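Local coordinates for protein Dot/Icm T4SS effector (Legionella pneumophila, PDB 6VVE) that is a translocated effector kinase that binds ADP and manganese and is activated by inositol hexakisphosphate from the host cell, at residues G131-K136 and D205-F210; P16-E21 and L50-H55. One frame throughout, in Å; residues are numbered along the deposited sequence.

Interaction 1 of 2, residues G131-K136 and D205-F210. With ADP (adenosine-5'-diphosphate), chain C; IHP (inositol hexakisphosphate), chain B.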
ATOM      1  N   GLY A 131      -8.872  -3.560   2.255  1.00 12.54           N
ATOM      2  CA  GLY A 131     -10.214  -4.100   2.351  1.00 11.24           C
ATOM      3  C   GLY A 131     -10.178  -5.436   3.048  1.00 14.11           C
ATOM      4  O   GLY A 131      -9.173  -5.803   3.653  1.00 13.82           O
ATOM      5  N   LEU A 132     -11.290  -6.166   2.955  1.00 15.24           N
ATOM      6  CA  LEU A 132     -11.417  -7.442   3.647  1.00 16.15           C
ATOM      7  C   LEU A 132     -12.103  -8.464   2.750  1.00 17.93           C
ATOM      8  O   LEU A 132     -12.954  -8.122   1.921  1.00 17.04           O
ATOM      9  CB  LEU A 132     -12.211  -7.298   4.952  1.00 12.88           C
ATOM     10  CG  LEU A 132     -11.657  -6.300   5.964  1.00 19.20           C
ATOM     11  CD1 LEU A 132     -12.654  -6.095   7.104  1.00 12.25           C
ATOM     12  CD2 LEU A 132     -10.314  -6.763   6.495  1.00 15.27           C
ATOM     13  N   TRP A 133     -11.720  -9.726   2.935  1.00 12.34           N
ATOM     14  CA  TRP A 133     -12.308 -10.835   2.203  1.00 20.02           C
ATOM     15  C   TRP A 133     -13.546 -11.315   2.955  1.00 17.28           C
ATOM     16  O   TRP A 133     -13.455 -11.707   4.126  1.00 14.18           O
ATOM     17  CB  TRP A 133     -11.302 -11.974   2.053  1.00 13.62           C
ATOM     18  CG  TRP A 133     -10.198 -11.688   1.093  1.00 13.18           C
ATOM     19  CD1 TRP A 133      -8.938 -11.259   1.395  1.00 12.25           C
ATOM     20  CD2 TRP A 133     -10.253 -11.809  -0.334  1.00 13.80           C
ATOM     21  NE1 TRP A 133      -8.205 -11.110   0.240  1.00 12.21           N
ATOM     22  CE2 TRP A 133      -8.986 -11.445  -0.833  1.00 13.17           C
ATOM     23  CE3 TRP A 133     -11.246 -12.193  -1.234  1.00 24.81           C
ATOM     24  CZ2 TRP A 133      -8.691 -11.447  -2.194  1.00 13.67           C
ATOM     25  CZ3 TRP A 133     -10.947 -12.203  -2.588  1.00 25.93           C
ATOM     26  CH2 TRP A 133      -9.680 -11.831  -3.052  1.00 25.92           C
ATOM     27  N   ASN A 134     -14.691 -11.279   2.284  1.00 21.99           N
ATOM     28  CA  ASN A 134     -15.927 -11.803   2.848  1.00 20.43           C
ATOM     29  C   ASN A 134     -15.958 -13.312   2.647  1.00 19.36           C
ATOM     30  O   ASN A 134     -15.820 -13.802   1.515  1.00 17.84           O
ATOM     31  CB  ASN A 134     -17.133 -11.142   2.189  1.00 20.53           C
ATOM     32  CG  ASN A 134     -18.426 -11.432   2.930  1.00 23.33           C
ATOM     33  OD1 ASN A 134     -18.897 -12.573   2.967  1.00 18.87           O
ATOM     34  ND2 ASN A 134     -19.010 -10.395   3.521  1.00 20.16           N
ATOM     35  N   ILE A 135     -16.147 -14.050   3.740  1.00 17.55           N
ATOM     36  CA  ILE A 135     -15.985 -15.497   3.709  1.00 18.63           C
ATOM     37  C   ILE A 135     -17.179 -16.216   4.321  1.00 19.92           C
ATOM     38  O   ILE A 135     -17.078 -17.392   4.698  1.00 20.87           O
ATOM     39  CB  ILE A 135     -14.686 -15.899   4.444  1.00 35.85           C
ATOM     40  CG1 ILE A 135     -14.790 -15.489   5.920  1.00 38.67           C
ATOM     41  CG2 ILE A 135     -13.485 -15.258   3.789  1.00 34.72           C
ATOM     42  CD1 ILE A 135     -13.530 -15.703   6.711  1.00 41.69           C
ATOM     43  N   LYS A 136     -18.317 -15.530   4.418  1.00 20.13           N
ATOM     44  CA  LYS A 136     -19.489 -16.178   5.006  1.00 26.82           C
ATOM     45  C   LYS A 136     -19.961 -17.338   4.132  1.00 27.14           C
ATOM     46  O   LYS A 136     -20.589 -18.276   4.626  1.00 28.86           O
ATOM     47  CB  LYS A 136     -20.612 -15.166   5.228  1.00 29.12           C
ATOM     48  CG  LYS A 136     -21.204 -14.540   3.974  1.00 28.18           C
ATOM     49  CD  LYS A 136     -21.997 -13.290   4.345  1.00 26.20           C
ATOM     50  CE  LYS A 136     -22.671 -12.668   3.128  1.00 25.92           C
ATOM     51  NZ  LYS A 136     -23.437 -11.438   3.484  1.00 25.42           N
ATOM     52  N   ASP A 205      -4.923  -2.866  -5.812  1.00 14.41           N
ATOM     53  CA  ASP A 205      -4.388  -4.217  -6.005  1.00 13.21           C
ATOM     54  C   ASP A 205      -3.656  -4.692  -4.754  1.00 12.61           C
ATOM     55  O   ASP A 205      -2.588  -5.304  -4.839  1.00 15.97           O
ATOM     56  CB  ASP A 205      -3.471  -4.277  -7.226  1.00 15.11           C
ATOM     57  CG  ASP A 205      -3.232  -5.699  -7.711  1.00 18.02           C
ATOM     58  OD1 ASP A 205      -4.021  -6.600  -7.363  1.00 18.23           O
ATOM     59  OD2 ASP A 205      -2.245  -5.923  -8.440  1.00 22.62           O
ATOM     60  N   LEU A 206      -4.238  -4.406  -3.583  1.00 14.93           N
ATOM     61  CA  LEU A 206      -3.672  -4.806  -2.298  1.00 13.74           C
ATOM     62  C   LEU A 206      -4.506  -5.875  -1.597  1.00 15.29           C
ATOM     63  O   LEU A 206      -4.458  -5.980  -0.362  1.00 16.64           O
ATOM     64  CB  LEU A 206      -3.521  -3.577  -1.399  1.00 11.95           C
ATOM     65  CG  LEU A 206      -2.469  -2.544  -1.782  1.00 13.86           C
ATOM     66  CD1 LEU A 206      -2.618  -1.283  -0.944  1.00 16.99           C
ATOM     67  CD2 LEU A 206      -1.069  -3.114  -1.629  1.00 13.91           C
ATOM     68  N   ASP A 207      -5.270  -6.670  -2.349  1.00 16.91           N
ATOM     69  CA  ASP A 207      -6.175  -7.623  -1.715  1.00 17.90           C
ATOM     70  C   ASP A 207      -5.433  -8.762  -1.023  1.00 16.84           C
ATOM     71  O   ASP A 207      -6.056  -9.535  -0.294  1.00 15.81           O
ATOM     72  CB  ASP A 207      -7.157  -8.188  -2.743  1.00 22.72           C
ATOM     73  CG  ASP A 207      -6.466  -8.678  -4.008  1.00 25.81           C
ATOM     74  OD1 ASP A 207      -5.874  -7.839  -4.737  1.00 25.83           O
ATOM     75  OD2 ASP A 207      -6.520  -9.892  -4.265  1.00 22.99           O
ATOM     76  N   GLY A 208      -4.134  -8.904  -1.246  1.00 17.72           N
ATOM     77  CA  GLY A 208      -3.310  -9.796  -0.463  1.00 15.54           C
ATOM     78  C   GLY A 208      -2.592  -9.128   0.689  1.00 19.27           C
ATOM     79  O   GLY A 208      -1.785  -9.782   1.359  1.00 15.79           O
ATOM     80  N   GLY A 209      -2.853  -7.853   0.939  1.00 18.00           N
ATOM     81  CA  GLY A 209      -2.093  -7.108   1.918  1.00 16.41           C
ATOM     82  C   GLY A 209      -0.710  -6.756   1.395  1.00 14.09           C
ATOM     83  O   GLY A 209      -0.312  -7.107   0.282  1.00 13.67           O
ATOM     84  N   PHE A 210       0.034  -6.035   2.226  1.00 12.95           N
ATOM     85  CA  PHE A 210       1.397  -5.691   1.864  1.00 11.15           C
ATOM     86  C   PHE A 210       2.312  -6.902   2.032  1.00 10.41           C
ATOM     87  O   PHE A 210       2.034  -7.819   2.806  1.00 11.06           O
ATOM     88  CB  PHE A 210       1.922  -4.534   2.713  1.00 10.63           C
ATOM     89  CG  PHE A 210       1.164  -3.259   2.534  1.00 14.97           C
ATOM     90  CD1 PHE A 210       1.227  -2.566   1.345  1.00 15.79           C
ATOM     91  CD2 PHE A 210       0.401  -2.741   3.572  1.00 17.11           C
ATOM     92  CE1 PHE A 210       0.529  -1.380   1.186  1.00 15.96           C
ATOM     93  CE2 PHE A 210      -0.293  -1.568   3.416  1.00 18.36           C
ATOM     94  CZ  PHE A 210      -0.227  -0.886   2.218  1.00 18.98           C
TER
HETATM   95  PB  ADP C 402      -4.597  -5.755 -11.412  1.00 42.09           P
HETATM   96  O1B ADP C 402      -3.313  -4.951 -11.469  1.00 46.20           O
HETATM   97  O2B ADP C 402      -5.445  -5.621 -12.650  1.00 44.22           O
HETATM   98  O3B ADP C 402      -4.428  -7.180 -10.916  1.00 40.27           O
HETATM   99  PA  ADP C 402      -7.002  -5.331  -9.957  1.00 30.41           P
HETATM  100  O1A ADP C 402      -7.189  -5.144  -8.475  1.00 22.11           O
HETATM  101  O2A ADP C 402      -7.371  -6.643 -10.595  1.00 25.59           O
HETATM  102  O3A ADP C 402      -5.447  -5.025 -10.246  1.00 32.42           O
HETATM  103  O5' ADP C 402      -7.824  -4.161 -10.676  1.00 27.55           O
HETATM  104  C5' ADP C 402      -8.171  -4.220 -12.050  1.00 30.51           C
HETATM  105  C4' ADP C 402      -8.913  -2.967 -12.434  1.00 31.90           C
HETATM  106  O4' ADP C 402     -10.132  -2.815 -11.679  1.00 30.81           O
HETATM  107  C3' ADP C 402      -8.092  -1.675 -12.206  1.00 34.21           C
HETATM  108  O3' ADP C 402      -7.298  -1.313 -13.304  1.00 33.35           O
HETATM  109  C2' ADP C 402      -9.188  -0.630 -11.909  1.00 35.20           C
HETATM  110  O2' ADP C 402      -9.578   0.023 -13.102  1.00 36.91           O
HETATM  111  C1' ADP C 402     -10.359  -1.444 -11.329  1.00 30.07           C
HETATM  112  N9  ADP C 402     -10.353  -1.258  -9.864  1.00 24.95           N
HETATM  113  C8  ADP C 402      -9.688  -2.038  -8.985  1.00 21.96           C
HETATM  114  N7  ADP C 402      -9.873  -1.595  -7.715  1.00 18.47           N
HETATM  115  C5  ADP C 402     -10.671  -0.516  -7.784  1.00 19.93           C
HETATM  116  C6  ADP C 402     -11.258   0.428  -6.813  1.00 19.64           C
HETATM  117  N6  ADP C 402     -11.018   0.277  -5.497  1.00 18.41           N
HETATM  118  N1  ADP C 402     -12.041   1.430  -7.285  1.00 24.51           N
HETATM  119  C2  ADP C 402     -12.286   1.581  -8.608  1.00 25.98           C
HETATM  120  N3  ADP C 402     -11.780   0.752  -9.539  1.00 25.77           N
HETATM  121  C4  ADP C 402     -10.986  -0.294  -9.199  1.00 23.02           C
HETATM  122  C1  IHP B 401     -24.336  -5.068   2.205  1.00 24.64           C
HETATM  123  C2  IHP B 401     -25.732  -5.713   2.174  1.00 28.61           C
HETATM  124  C3  IHP B 401     -25.661  -7.213   2.467  1.00 26.08           C
HETATM  125  C4  IHP B 401     -24.972  -7.473   3.813  1.00 28.12           C
HETATM  126  C5  IHP B 401     -23.533  -6.922   3.781  1.00 22.97           C
HETATM  127  C6  IHP B 401     -23.507  -5.432   3.445  1.00 22.55           C
HETATM  128  O11 IHP B 401     -24.487  -3.660   2.203  1.00 23.18           O
HETATM  129  P1  IHP B 401     -24.097  -2.829   0.851  1.00 24.16           P
HETATM  130  O21 IHP B 401     -23.305  -1.602   1.229  1.00 21.42           O
HETATM  131  O31 IHP B 401     -23.295  -3.707  -0.081  1.00 21.95           O
HETATM  132  O41 IHP B 401     -25.381  -2.401   0.144  1.00 24.01           O
HETATM  133  O12 IHP B 401     -26.268  -5.507   0.889  1.00 37.79           O
HETATM  134  P2  IHP B 401     -27.777  -4.849   0.755  1.00 43.36           P
HETATM  135  O22 IHP B 401     -28.252  -4.380   2.105  1.00 46.93           O
HETATM  136  O32 IHP B 401     -27.714  -3.680  -0.187  1.00 47.26           O
HETATM  137  O42 IHP B 401     -28.718  -5.896   0.221  1.00 46.54           O
HETATM  138  O13 IHP B 401     -24.898  -7.815   1.460  1.00 25.84           O
HETATM  139  P3  IHP B 401     -25.399  -9.214   0.763  1.00 24.91           P
HETATM  140  O23 IHP B 401     -26.841  -9.498   1.150  1.00 24.95           O
HETATM  141  O33 IHP B 401     -25.289  -9.066  -0.749  1.00 23.35           O
HETATM  142  O43 IHP B 401     -24.519 -10.362   1.210  1.00 26.03           O
HETATM  143  O14 IHP B 401     -24.939  -8.843   4.069  1.00 37.42           O
HETATM  144  P4  IHP B 401     -25.456  -9.347   5.552  1.00 44.96           P
HETATM  145  O24 IHP B 401     -26.903  -8.978   5.747  1.00 48.19           O
HETATM  146  O34 IHP B 401     -24.633  -8.648   6.621  1.00 49.68           O
HETATM  147  O44 IHP B 401     -25.294 -10.843   5.666  1.00 48.14           O
HETATM  148  O15 IHP B 401     -22.945  -7.104   5.032  1.00 23.75           O
HETATM  149  P5  IHP B 401     -21.716  -8.178   5.182  1.00 24.01           P
HETATM  150  O25 IHP B 401     -21.773  -8.815   6.555  1.00 21.69           O
HETATM  151  O35 IHP B 401     -21.826  -9.252   4.133  1.00 21.55           O
HETATM  152  O45 IHP B 401     -20.405  -7.441   5.009  1.00 22.94           O
HETATM  153  O16 IHP B 401     -22.171  -5.049   3.191  1.00 24.86           O
HETATM  154  P6  IHP B 401     -21.399  -4.058   4.258  1.00 24.64           P
HETATM  155  O26 IHP B 401     -20.760  -2.905   3.514  1.00 23.73           O
HETATM  156  O36 IHP B 401     -22.385  -3.522   5.267  1.00 21.17           O
HETATM  157  O46 IHP B 401     -20.336  -4.866   4.974  1.00 23.47           O
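Trp133 and Asp207 alone bridge these segments, the indole N-H being given to a backbone carbonyl of the loop. Along 205-210, Asp205 comes first and belongs to the ADP pocket: its OD2 lies 3.4 Å from ADP O1B on the beta phosphate, a place consistent with the DFG aspartate of protein kinases. Leu206 opens a type I turn, closed by Gly209 N bonding to Leu206 O at 2.8 Å. Asp207, inside that turn, does the touching. Its O receives Trp133 NE1 at 2.7 Å in a somewhat bent bond (149° at the hydrogen), the oxygen lying near the indole plane but tilted from it. With CG between its backbone N and carbonyl carbon (chi1 49°), the carboxylate is brought to the benzene edge of the indole, OD2 3.4 Å from Trp133 CZ2, its plane turned 64° from the ring. Its other oxygen, OD1, forms a salt bridge with Lys94, which also binds ADP. Beyond Gly208 and Gly209, Phe210 turns its ring edge-to-face with Phe128. On the far side from this loop, Lys136 NZ reaches three phosphate oxygens of inositol hexakisphosphate, O43 nearest at 2.7 Å. Strand 132-134 is an outer strand of the five-stranded antiparallel sheet, beside 142-146; the Trp133 ring meets those of Phe143 on that strand and Tyr105 on helix 102-121.

Interaction 2 of 2, residues P16-E21 and L50-H55. With IHP (inositol hexakisphosphate), chain B.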
ATOM      1  N   PRO A  16     -18.012 -12.648  12.220  1.00 22.87           N
ATOM      2  CA  PRO A  16     -18.040 -14.010  11.656  1.00 27.74           C
ATOM      3  C   PRO A  16     -17.959 -14.044  10.137  1.00 26.79           C
ATOM      4  O   PRO A  16     -17.606 -15.086   9.570  1.00 29.70           O
ATOM      5  CB  PRO A  16     -19.380 -14.579  12.153  1.00 31.42           C
ATOM      6  CG  PRO A  16     -19.718 -13.766  13.359  1.00 32.18           C
ATOM      7  CD  PRO A  16     -19.182 -12.377  13.074  1.00 29.49           C
ATOM      8  N   HIS A  17     -18.275 -12.947   9.461  1.00 22.65           N
ATOM      9  CA  HIS A  17     -18.207 -12.886   8.011  1.00 19.68           C
ATOM     10  C   HIS A  17     -16.817 -12.541   7.491  1.00 19.63           C
ATOM     11  O   HIS A  17     -16.651 -12.410   6.270  1.00 18.04           O
ATOM     12  CB  HIS A  17     -19.205 -11.852   7.482  1.00 17.69           C
ATOM     13  CG  HIS A  17     -20.631 -12.185   7.766  1.00 19.37           C
ATOM     14  ND1 HIS A  17     -21.657 -11.285   7.575  1.00 26.46           N
ATOM     15  CD2 HIS A  17     -21.206 -13.319   8.232  1.00 28.78           C
ATOM     16  CE1 HIS A  17     -22.804 -11.854   7.904  1.00 28.37           C
ATOM     17  NE2 HIS A  17     -22.557 -13.088   8.305  1.00 28.60           N
ATOM     18  N   TYR A  18     -15.824 -12.389   8.376  1.00 20.56           N
ATOM     19  CA  TYR A  18     -14.512 -11.919   7.949  1.00 20.42           C
ATOM     20  C   TYR A  18     -13.364 -12.577   8.710  1.00 22.40           C
ATOM     21  O   TYR A  18     -12.301 -12.842   8.134  1.00 18.45           O
ATOM     22  CB  TYR A  18     -14.433 -10.389   8.101  1.00 17.53           C
ATOM     23  CG  TYR A  18     -15.331  -9.638   7.145  1.00 15.72           C
ATOM     24  CD1 TYR A  18     -15.015  -9.555   5.794  1.00 17.78           C
ATOM     25  CD2 TYR A  18     -16.497  -9.027   7.585  1.00 15.34           C
ATOM     26  CE1 TYR A  18     -15.841  -8.873   4.904  1.00 18.74           C
ATOM     27  CE2 TYR A  18     -17.325  -8.344   6.713  1.00 18.29           C
ATOM     28  CZ  TYR A  18     -16.987  -8.266   5.370  1.00 17.03           C
ATOM     29  OH  TYR A  18     -17.817  -7.601   4.490  1.00 17.79           O
ATOM     30  N   LEU A  19     -13.563 -12.855   9.995  1.00 14.92           N
ATOM     31  CA  LEU A  19     -12.493 -13.348  10.841  1.00 21.29           C
ATOM     32  C   LEU A  19     -12.945 -14.602  11.571  1.00 20.39           C
ATOM     33  O   LEU A  19     -14.136 -14.898  11.664  1.00 18.73           O
ATOM     34  CB  LEU A  19     -12.049 -12.286  11.860  1.00 20.11           C
ATOM     35  CG  LEU A  19     -11.481 -10.989  11.286  1.00 21.34           C
ATOM     36  CD1 LEU A  19     -11.344  -9.931  12.375  1.00 19.97           C
ATOM     37  CD2 LEU A  19     -10.144 -11.241  10.623  1.00 19.91           C
ATOM     38  N   SER A  20     -11.966 -15.332  12.101  1.00 32.03           N
ATOM     39  CA  SER A  20     -12.260 -16.515  12.899  1.00 40.32           C
ATOM     40  C   SER A  20     -13.046 -16.131  14.147  1.00 37.56           C
ATOM     41  O   SER A  20     -12.862 -15.051  14.721  1.00 30.44           O
ATOM     42  CB  SER A  20     -10.966 -17.225  13.294  1.00 40.82           C
ATOM     43  OG  SER A  20     -10.056 -16.309  13.878  1.00 42.88           O
ATOM     44  N   GLU A  21     -13.931 -17.028  14.567  1.00 50.90           N
ATOM     45  CA  GLU A  21     -14.800 -16.799  15.706  1.00 52.10           C
ATOM     46  C   GLU A  21     -14.613 -17.903  16.739  1.00 57.33           C
ATOM     47  O   GLU A  21     -14.526 -19.080  16.374  1.00 54.65           O
ATOM     48  CB  GLU A  21     -16.273 -16.759  15.264  1.00 57.97           C
ATOM     49  CG  GLU A  21     -17.114 -15.709  15.973  1.00 58.51           C
ATOM     50  CD  GLU A  21     -16.641 -14.299  15.677  1.00 56.85           C
ATOM     51  OE1 GLU A  21     -17.019 -13.369  16.421  1.00 60.85           O
ATOM     52  OE2 GLU A  21     -15.885 -14.125  14.697  1.00 60.43           O
ATOM     53  N   LEU A  50     -11.429   2.775   9.921  1.00 16.46           N
ATOM     54  CA  LEU A  50     -12.528   2.741   8.964  1.00 18.62           C
ATOM     55  C   LEU A  50     -12.124   1.871   7.780  1.00 16.42           C
ATOM     56  O   LEU A  50     -11.016   2.019   7.238  1.00 17.39           O
ATOM     57  CB  LEU A  50     -12.878   4.154   8.508  1.00 21.74           C
ATOM     58  CG  LEU A  50     -13.812   4.316   7.314  1.00 28.49           C
ATOM     59  CD1 LEU A  50     -15.123   3.559   7.492  1.00 28.12           C
ATOM     60  CD2 LEU A  50     -14.089   5.809   7.083  1.00 33.80           C
HETATM   61  N   MSE A  51     -13.017   0.965   7.384  1.00 14.77           N
HETATM   62  CA  MSE A  51     -12.744   0.080   6.248  1.00 15.20           C
HETATM   63  C   MSE A  51     -13.462   0.540   4.971  1.00 16.41           C
HETATM   64  O   MSE A  51     -12.827   0.680   3.931  1.00 17.12           O
HETATM   65  CB  MSE A  51     -13.144  -1.358   6.587  1.00 17.50           C
HETATM   66  CG  MSE A  51     -12.443  -1.949   7.813  1.00 16.54           C
HETATM   67 SE   MSE A  51     -10.482  -1.981   7.728  1.00 17.22          SE
HETATM   68  CE  MSE A  51     -10.222  -2.873   6.030  1.00 21.00           C
ATOM     69  N   TRP A  52     -14.770   0.780   5.048  1.00 14.13           N
ATOM     70  CA  TRP A  52     -15.525   1.267   3.897  1.00 23.35           C
ATOM     71  C   TRP A  52     -16.896   1.745   4.360  1.00 23.46           C
ATOM     72  O   TRP A  52     -17.298   1.530   5.510  1.00 21.43           O
ATOM     73  CB  TRP A  52     -15.668   0.188   2.814  1.00 21.88           C
ATOM     74  CG  TRP A  52     -16.386  -1.055   3.262  1.00 18.10           C
ATOM     75  CD1 TRP A  52     -17.736  -1.219   3.413  1.00 18.95           C
ATOM     76  CD2 TRP A  52     -15.788  -2.313   3.605  1.00 17.56           C
ATOM     77  NE1 TRP A  52     -18.009  -2.499   3.837  1.00 19.92           N
ATOM     78  CE2 TRP A  52     -16.831  -3.188   3.965  1.00 16.78           C
ATOM     79  CE3 TRP A  52     -14.466  -2.779   3.655  1.00 15.85           C
ATOM     80  CZ2 TRP A  52     -16.597  -4.502   4.365  1.00 17.97           C
ATOM     81  CZ3 TRP A  52     -14.235  -4.083   4.046  1.00 17.79           C
ATOM     82  CH2 TRP A  52     -15.298  -4.930   4.395  1.00 18.14           C
ATOM     83  N   LYS A  53     -17.614   2.398   3.441  1.00 24.31           N
ATOM     84  CA  LYS A  53     -18.965   2.880   3.692  1.00 26.64           C
ATOM     85  C   LYS A  53     -19.972   1.833   3.237  1.00 23.62           C
ATOM     86  O   LYS A  53     -19.790   1.191   2.200  1.00 20.22           O
ATOM     87  CB  LYS A  53     -19.211   4.204   2.966  1.00 33.15           C
ATOM     88  CG  LYS A  53     -20.570   4.839   3.257  1.00 43.88           C
ATOM     89  CD  LYS A  53     -20.630   6.284   2.762  1.00 51.79           C
ATOM     90  CE  LYS A  53     -21.975   6.942   3.069  1.00 56.36           C
ATOM     91  NZ  LYS A  53     -22.063   7.436   4.472  1.00 56.41           N
ATOM     92  N   SER A  54     -21.033   1.664   4.019  1.00 25.93           N
ATOM     93  CA  SER A  54     -22.025   0.623   3.800  1.00 28.76           C
ATOM     94  C   SER A  54     -23.377   1.225   3.440  1.00 35.03           C
ATOM     95  O   SER A  54     -23.754   2.283   3.951  1.00 35.91           O
ATOM     96  CB  SER A  54     -22.172  -0.252   5.053  1.00 27.19           C
ATOM     97  OG  SER A  54     -23.367  -1.021   5.025  1.00 25.84           O
ATOM     98  N   HIS A  55     -24.106   0.534   2.560  1.00 32.11           N
ATOM     99  CA  HIS A  55     -25.468   0.899   2.198  1.00 38.78           C
ATOM    100  C   HIS A  55     -26.481  -0.148   2.653  1.00 43.76           C
ATOM    101  O   HIS A  55     -27.586  -0.215   2.108  1.00 47.54           O
ATOM    102  CB  HIS A  55     -25.575   1.115   0.688  1.00 28.35           C
ATOM    103  CG  HIS A  55     -24.865   2.337   0.200  1.00 28.44           C
ATOM    104  ND1 HIS A  55     -25.509   3.354  -0.466  1.00 30.89           N
ATOM    105  CD2 HIS A  55     -23.564   2.706   0.282  1.00 26.66           C
ATOM    106  CE1 HIS A  55     -24.638   4.299  -0.776  1.00 30.61           C
ATOM    107  NE2 HIS A  55     -23.450   3.930  -0.332  1.00 28.05           N
TER
HETATM  108  C1  IHP B 401     -24.336  -5.068   2.205  1.00 24.64           C
HETATM  109  C2  IHP B 401     -25.732  -5.713   2.174  1.00 28.61           C
HETATM  110  C3  IHP B 401     -25.661  -7.213   2.467  1.00 26.08           C
HETATM  111  C4  IHP B 401     -24.972  -7.473   3.813  1.00 28.12           C
HETATM  112  C5  IHP B 401     -23.533  -6.922   3.781  1.00 22.97           C
HETATM  113  C6  IHP B 401     -23.507  -5.432   3.445  1.00 22.55           C
HETATM  114  O11 IHP B 401     -24.487  -3.660   2.203  1.00 23.18           O
HETATM  115  P1  IHP B 401     -24.097  -2.829   0.851  1.00 24.16           P
HETATM  116  O21 IHP B 401     -23.305  -1.602   1.229  1.00 21.42           O
HETATM  117  O31 IHP B 401     -23.295  -3.707  -0.081  1.00 21.95           O
HETATM  118  O41 IHP B 401     -25.381  -2.401   0.144  1.00 24.01           O
HETATM  119  O12 IHP B 401     -26.268  -5.507   0.889  1.00 37.79           O
HETATM  120  P2  IHP B 401     -27.777  -4.849   0.755  1.00 43.36           P
HETATM  121  O22 IHP B 401     -28.252  -4.380   2.105  1.00 46.93           O
HETATM  122  O32 IHP B 401     -27.714  -3.680  -0.187  1.00 47.26           O
HETATM  123  O42 IHP B 401     -28.718  -5.896   0.221  1.00 46.54           O
HETATM  124  O13 IHP B 401     -24.898  -7.815   1.460  1.00 25.84           O
HETATM  125  P3  IHP B 401     -25.399  -9.214   0.763  1.00 24.91           P
HETATM  126  O23 IHP B 401     -26.841  -9.498   1.150  1.00 24.95           O
HETATM  127  O33 IHP B 401     -25.289  -9.066  -0.749  1.00 23.35           O
HETATM  128  O43 IHP B 401     -24.519 -10.362   1.210  1.00 26.03           O
HETATM  129  O14 IHP B 401     -24.939  -8.843   4.069  1.00 37.42           O
HETATM  130  P4  IHP B 401     -25.456  -9.347   5.552  1.00 44.96           P
HETATM  131  O24 IHP B 401     -26.903  -8.978   5.747  1.00 48.19           O
HETATM  132  O34 IHP B 401     -24.633  -8.648   6.621  1.00 49.68           O
HETATM  133  O44 IHP B 401     -25.294 -10.843   5.666  1.00 48.14           O
HETATM  134  O15 IHP B 401     -22.945  -7.104   5.032  1.00 23.75           O
HETATM  135  P5  IHP B 401     -21.716  -8.178   5.182  1.00 24.01           P
HETATM  136  O25 IHP B 401     -21.773  -8.815   6.555  1.00 21.69           O
HETATM  137  O35 IHP B 401     -21.826  -9.252   4.133  1.00 21.55           O
HETATM  138  O45 IHP B 401     -20.405  -7.441   5.009  1.00 22.94           O
HETATM  139  O16 IHP B 401     -22.171  -5.049   3.191  1.00 24.86           O
HETATM  140  P6  IHP B 401     -21.399  -4.058   4.258  1.00 24.64           P
HETATM  141  O26 IHP B 401     -20.760  -2.905   3.514  1.00 23.73           O
HETATM  142  O36 IHP B 401     -22.385  -3.522   5.267  1.00 21.17           O
HETATM  143  O46 IHP B 401     -20.336  -4.866   4.974  1.00 23.47           O
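The Trp52 indole turns its edge to the face of Tyr18 in an offset edge-to-face pair, centroids of the phenol and the six-membered ring 5.8 Å apart and planes at 63°. The phenol oxygen lies in turn at the indole's edge, Tyr18 OH sitting 3.3 Å from Trp52 CZ2, while Tyr18 CZ meets Trp52 CH2 at 3.9 Å. The two side chains come from opposite directions, and their polar atoms serve one ligand, inositol hexakisphosphate. Tyr18 OH gives a short bond of 2.6 Å to O45, which lies near the plane of the phenol ring; Trp52 NE1 reaches O26 at 2.8 Å, again at the ring edge. In Trp52 the first torsion (chi1 60°) sets CG between the backbone N and carbonyl carbon, which places the ring, and the turn about CB-CG directs NE1 to O26. His17 uses ND1 for an almost straight bond of 2.7 Å to O25 (166° at the hydrogen), on the same phosphate that Tyr18 holds. Along the other segment, Ser54 OG binds O36 of the phosphate gripped by Trp52, and His55 N supplies a backbone bond of 2.6 Å to O21 of a third. Three neighbouring phosphates are thus held from the two segments together, with Lys91, Lys136, Arg30 and Lys87 adding positive charge around the pocket. The contact joins the loop before strand 26-30 to the end of strand 44-53, an outer strand of the four-stranded antiparallel sheet. Selenomethionine Met51 and Trp52 form a classic beta bulge opposite Val35 of strand 34-41, and Leu19 packs against helix 102-121.

How the interactions relate
The two contacts lie on the same side of the chain's centre, their centres about 11 Å apart, and meet along segment 131-136: Ile135 N lies 3.1 Å from His17 O, a probable hydrogen bond, and Trp133 O packs on Tyr18 CD1. Both reach inositol hexakisphosphate. Interaction 1 is nearer the centre of the chain and only partly buried; it runs from that ligand toward the ADP site through a single indole-to-carbonyl bond. Interaction 2, although farther out, is a buried aromatic pair with no direct hydrogen bond across it, its polar atoms being turned to phosphates. Helix 102-121 packs against segments of both.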